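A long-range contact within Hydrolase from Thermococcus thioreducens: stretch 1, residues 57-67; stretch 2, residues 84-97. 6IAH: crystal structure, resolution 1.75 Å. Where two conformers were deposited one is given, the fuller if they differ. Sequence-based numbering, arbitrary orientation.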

# COMPACT_ATOMS: atom_id res chain seq x y z
N PHE A 57 3.35 9.44 5.69
CA PHE A 57 3.58 10.79 6.24
C PHE A 57 4.44 10.69 7.52
O PHE A 57 5.36 11.46 7.76
CB PHE A 57 2.26 11.54 6.63
CG PHE A 57 1.15 11.46 5.61
CD1 PHE A 57 1.41 11.66 4.26
CD2 PHE A 57 -0.17 11.26 6.02
CE1 PHE A 57 0.38 11.62 3.31
CE2 PHE A 57 -1.20 11.23 5.08
CZ PHE A 57 -0.93 11.41 3.73
N LYS A 58 4.16 9.67 8.32
CA LYS A 58 4.89 9.40 9.55
C LYS A 58 6.25 8.84 9.24
O LYS A 58 7.20 9.18 9.91
CB LYS A 58 4.12 8.45 10.47
CG LYS A 58 2.74 8.93 10.91
CD LYS A 58 2.91 10.22 11.64
CE LYS A 58 1.60 10.92 11.97
NZ LYS A 58 0.58 9.99 12.53
N VAL A 59 6.34 8.00 8.24
CA VAL A 59 7.64 7.47 7.84
C VAL A 59 8.49 8.64 7.35
O VAL A 59 9.64 8.71 7.71
CB VAL A 59 7.58 6.38 6.74
CG1 VAL A 59 9.01 5.87 6.36
CG2 VAL A 59 6.79 5.16 7.21
N SER A 60 7.90 9.55 6.55
CA SER A 60 8.63 10.72 6.03
C SER A 60 9.15 11.54 7.21
O SER A 60 10.33 11.93 7.25
CB SER A 60 7.74 11.57 5.11
OG SER A 60 7.28 10.85 3.96
N GLU A 61 8.29 11.80 8.19
CA GLU A 61 8.69 12.54 9.37
C GLU A 61 9.88 11.99 10.13
O GLU A 61 10.80 12.75 10.49
CB GLU A 61 7.48 12.72 10.35
CG GLU A 61 7.82 13.56 11.55
CD GLU A 61 6.57 13.66 12.51
OE1 GLU A 61 5.51 13.23 12.11
OE2 GLU A 61 6.70 14.16 13.64
N ALA A 62 9.87 10.68 10.34
CA ALA A 62 10.94 9.96 10.96
C ALA A 62 12.23 10.18 10.15
O ALA A 62 13.22 10.49 10.72
CB ALA A 62 10.61 8.48 11.03
N LEU A 63 12.15 10.04 8.85
CA LEU A 63 13.38 10.16 8.01
C LEU A 63 13.98 11.52 7.97
O LEU A 63 15.22 11.67 7.84
CB LEU A 63 13.08 9.67 6.60
CG LEU A 63 12.91 8.15 6.50
CD1 LEU A 63 12.28 7.82 5.20
CD2 LEU A 63 14.24 7.39 6.68
N ILE A 64 13.12 12.51 8.06
CA ILE A 64 13.53 13.93 8.13
C ILE A 64 14.35 14.19 9.38
O ILE A 64 15.52 14.67 9.31
CB ILE A 64 12.33 14.90 8.07
CG1 ILE A 64 11.68 14.84 6.72
CG2 ILE A 64 12.79 16.35 8.34
CD1 ILE A 64 10.28 15.42 6.71
N LEU A 65 13.80 13.81 10.50
CA LEU A 65 14.47 13.98 11.79
C LEU A 65 15.74 13.17 11.81
O LEU A 65 16.79 13.70 12.20
CB LEU A 65 13.55 13.68 12.99
CG LEU A 65 12.37 14.70 13.16
CD1 LEU A 65 11.27 14.22 14.11
CD2 LEU A 65 12.86 16.05 13.65
N PHE A 66 15.67 11.93 11.34
CA PHE A 66 16.88 11.09 11.40
C PHE A 66 17.99 11.71 10.56
O PHE A 66 19.14 11.72 10.98
CB PHE A 66 16.64 9.67 10.84
CG PHE A 66 15.84 8.73 11.74
CD1 PHE A 66 15.33 9.12 12.95
CD2 PHE A 66 15.67 7.39 11.37
CE1 PHE A 66 14.61 8.24 13.77
CE2 PHE A 66 14.98 6.49 12.20
CZ PHE A 66 14.43 6.94 13.37
N ALA A 67 17.64 12.14 9.36
CA ALA A 67 18.65 12.71 8.43
C ALA A 67 19.13 14.08 8.88
O ALA A 67 20.29 14.43 8.63
CB ALA A 67 18.11 12.78 7.02
N THR A 84 6.75 3.43 16.50
CA THR A 84 5.90 4.38 15.83
C THR A 84 6.63 5.71 15.87
O THR A 84 7.76 5.81 16.39
CB THR A 84 4.54 4.53 16.58
OG1 THR A 84 4.77 5.24 17.81
CG2 THR A 84 3.91 3.15 16.83
N ILE A 85 5.99 6.72 15.31
CA ILE A 85 6.56 8.09 15.26
C ILE A 85 6.87 8.65 16.66
O ILE A 85 7.77 9.49 16.84
CB ILE A 85 5.66 9.07 14.44
CG1 ILE A 85 6.43 10.34 14.02
CG2 ILE A 85 4.36 9.48 15.21
CD1 ILE A 85 7.75 10.05 13.27
N GLU A 86 6.13 8.18 17.67
CA GLU A 86 6.38 8.57 19.04
C GLU A 86 7.81 8.37 19.50
O GLU A 86 8.31 9.16 20.27
CB GLU A 86 5.40 7.81 19.97
CG GLU A 86 5.71 7.94 21.46
CD GLU A 86 4.86 6.96 22.26
OE1 GLU A 86 3.61 7.13 22.24
OE2 GLU A 86 5.45 6.02 22.85
N TRP A 87 8.44 7.29 19.13
CA TRP A 87 9.84 7.06 19.51
C TRP A 87 10.76 8.22 19.03
O TRP A 87 11.61 8.67 19.76
CB TRP A 87 10.32 5.72 18.97
CG TRP A 87 11.69 5.25 19.39
CD1 TRP A 87 11.97 4.43 20.44
CD2 TRP A 87 12.94 5.50 18.74
NE1 TRP A 87 13.29 4.17 20.50
CE2 TRP A 87 13.92 4.79 19.47
CE3 TRP A 87 13.32 6.26 17.62
CZ2 TRP A 87 15.32 4.83 19.14
CZ3 TRP A 87 14.72 6.29 17.27
CH2 TRP A 87 15.67 5.54 18.00
N VAL A 88 10.54 8.65 17.80
CA VAL A 88 11.29 9.68 17.15
C VAL A 88 11.04 11.03 17.78
O VAL A 88 11.97 11.76 18.10
CB VAL A 88 10.97 9.74 15.62
CG1 VAL A 88 11.92 10.71 14.92
CG2 VAL A 88 11.18 8.37 14.95
N ARG A 89 9.76 11.34 18.02
CA ARG A 89 9.37 12.56 18.63
C ARG A 89 9.86 12.71 20.04
O ARG A 89 10.32 13.80 20.43
CB ARG A 89 7.84 12.75 18.58
CG ARG A 89 7.35 12.94 17.18
CD ARG A 89 5.81 12.84 17.15
NE ARG A 89 5.27 13.04 15.80
CZ ARG A 89 3.96 12.97 15.50
NH1 ARG A 89 3.10 12.71 16.50
NH2 ARG A 89 3.53 13.13 14.23
N GLU A 90 9.83 11.60 20.77
CA GLU A 90 10.33 11.63 22.14
C GLU A 90 11.83 11.80 22.13
O GLU A 90 12.38 12.50 22.97
CB GLU A 90 9.95 10.38 22.90
CG GLU A 90 8.53 10.41 23.45
CD GLU A 90 8.12 9.09 24.09
OE1 GLU A 90 8.98 8.21 24.28
OE2 GLU A 90 6.92 8.92 24.39
N LYS A 91 12.51 11.13 21.22
CA LYS A 91 13.97 11.24 21.17
C LYS A 91 14.47 12.67 20.86
O LYS A 91 15.36 13.16 21.53
CB LYS A 91 14.47 10.29 20.12
CG LYS A 91 15.96 10.25 20.03
CD LYS A 91 16.35 9.08 19.14
CE LYS A 91 17.85 9.04 18.95
NZ LYS A 91 18.55 8.72 20.23
N PHE A 92 13.95 13.32 19.80
CA PHE A 92 14.47 14.65 19.35
C PHE A 92 13.75 15.85 19.90
O PHE A 92 14.25 16.93 19.85
CB PHE A 92 14.51 14.70 17.82
CG PHE A 92 15.46 13.72 17.25
CD1 PHE A 92 16.82 13.98 17.28
CD2 PHE A 92 15.02 12.47 16.79
CE1 PHE A 92 17.73 13.08 16.77
CE2 PHE A 92 15.92 11.53 16.29
CZ PHE A 92 17.27 11.83 16.27
N GLY A 93 12.56 15.66 20.47
CA GLY A 93 11.85 16.76 21.05
C GLY A 93 11.00 17.60 20.12
O GLY A 93 10.49 18.67 20.52
N PHE A 94 10.83 17.12 18.88
CA PHE A 94 10.21 17.89 17.83
C PHE A 94 9.27 16.96 17.07
O PHE A 94 9.47 15.77 17.07
CB PHE A 94 11.30 18.47 16.85
CG PHE A 94 11.91 19.74 17.34
CD1 PHE A 94 12.93 19.71 18.28
CD2 PHE A 94 11.42 20.98 16.91
CE1 PHE A 94 13.45 20.89 18.83
CE2 PHE A 94 11.95 22.17 17.44
CZ PHE A 94 12.98 22.12 18.39
N GLN A 95 8.28 17.55 16.40
CA GLN A 95 7.33 16.82 15.60
C GLN A 95 6.85 17.67 14.44
O GLN A 95 7.08 18.87 14.36
CB GLN A 95 6.09 16.48 16.48
CG GLN A 95 5.62 17.67 17.22
CD GLN A 95 4.34 17.36 17.94
OE1 GLN A 95 3.76 16.27 17.74
NE2 GLN A 95 3.89 18.27 18.78
N VAL A 96 6.09 17.03 13.56
CA VAL A 96 5.49 17.72 12.47
C VAL A 96 4.52 18.82 12.98
O VAL A 96 3.84 18.61 13.97
CB VAL A 96 4.75 16.76 11.52
CG1 VAL A 96 3.50 16.15 12.17
CG2 VAL A 96 4.38 17.47 10.21
N PHE A 97 4.52 19.95 12.27
CA PHE A 97 3.63 21.08 12.50
C PHE A 97 2.44 20.90 11.60
O PHE A 97 2.51 21.03 10.40
CB PHE A 97 4.29 22.42 12.21
CG PHE A 97 3.39 23.63 12.44
CD1 PHE A 97 2.86 23.91 13.71
CD2 PHE A 97 3.08 24.48 11.39
CE1 PHE A 97 2.04 25.02 13.91
CE2 PHE A 97 2.25 25.61 11.58
CZ PHE A 97 1.73 25.87 12.84
O HOH W 1 0.47 11.65 15.54

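Stretch 1 is helical throughout, and it packs against the helix of stretch 2 and the loop that follows. The two helices run in roughly the same direction, their axes 30° apart and 9.7 Å from each other at closest approach. Together the stretches bury 566 Å², and the residues of stretch 1 that do so, Lys58, Glu61, Ala62, Leu65 and Phe66, recur with the three- and four-residue spacing that places them along one side of a helix.

Phe57 makes no contact, so the interface opens with Lys58. Its CA lies 6.1 Å from the CA of Ile85, and its carbonyl O is 3.5 Å from Ile85 CD1. The CA-to-CB bond of Lys58 points sideways, and the long side chain suits the margin of the contact: its aliphatic part packs on the isoleucine, with Lys58 CD 3.9 Å from Ile85 CG2, while the ammonium reaches water. One water accepts from Arg89 NH1 at 3.0 Å and, weakly, from Lys58 NZ at 3.4 Å, so a single oxygen is shared by two cationic groups.

Val59 points away and Ser60 does not reach the other stretch. Glu61 then supplies the polar centre of the contact. Its CB is directed toward stretch 2, and chi1 and chi2 are both t, which extends the side chain and carries the carboxylate across the gap. There it forms a salt bridge with Arg89 through two hydrogen bonds: Arg89 NE donates to Glu61 OE2 at 2.8 Å, and Arg89 NH2 donates to Glu61 OE1 at 2.9 Å. Glu61 OE2 lies at the guanidinium edge, near its plane, where the N-H groups point. The same oxygen also accepts from the backbone, Val96 N to Glu61 OE2 being 2.9 Å, so one carboxylate ties down both the helix of stretch 2 and its trailing loop. Because Glu61 is buried, these three donors matter: they satisfy a charge that would otherwise be costly to remove from water.

The small side chain of Ala62 packs where its CA lies 6.2 Å from the CA of Val88. Its methyl still makes useful apolar contacts, with Ala62 CB 4.0 Å from both Ile85 CD1 and Val88 CG2.

Leu63 points away and Ile64 is out of reach, but Leu65 points toward stretch 2 and has the largest covered area of any residue here. Its branched end spreads over several partners: Leu65 CD1 is 3.7 Å from Val88 CG1, and Leu65 CD2 is 4.3 Å from Phe94 CB. Nearer the backbone, Leu65 CB comes within 4.3 Å of Phe92 CD2.

Phe66 completes the apolar patch. Its CB points sideways, yet the ring is long enough to bring its end closer, with Phe66 CE1 3.6 Å from Val88 CG2, Phe66 CZ 4.0 Å from Trp87 CZ3 and Phe66 CD1 4.2 Å from Phe92 CE2. Ala67 lies beyond the contact.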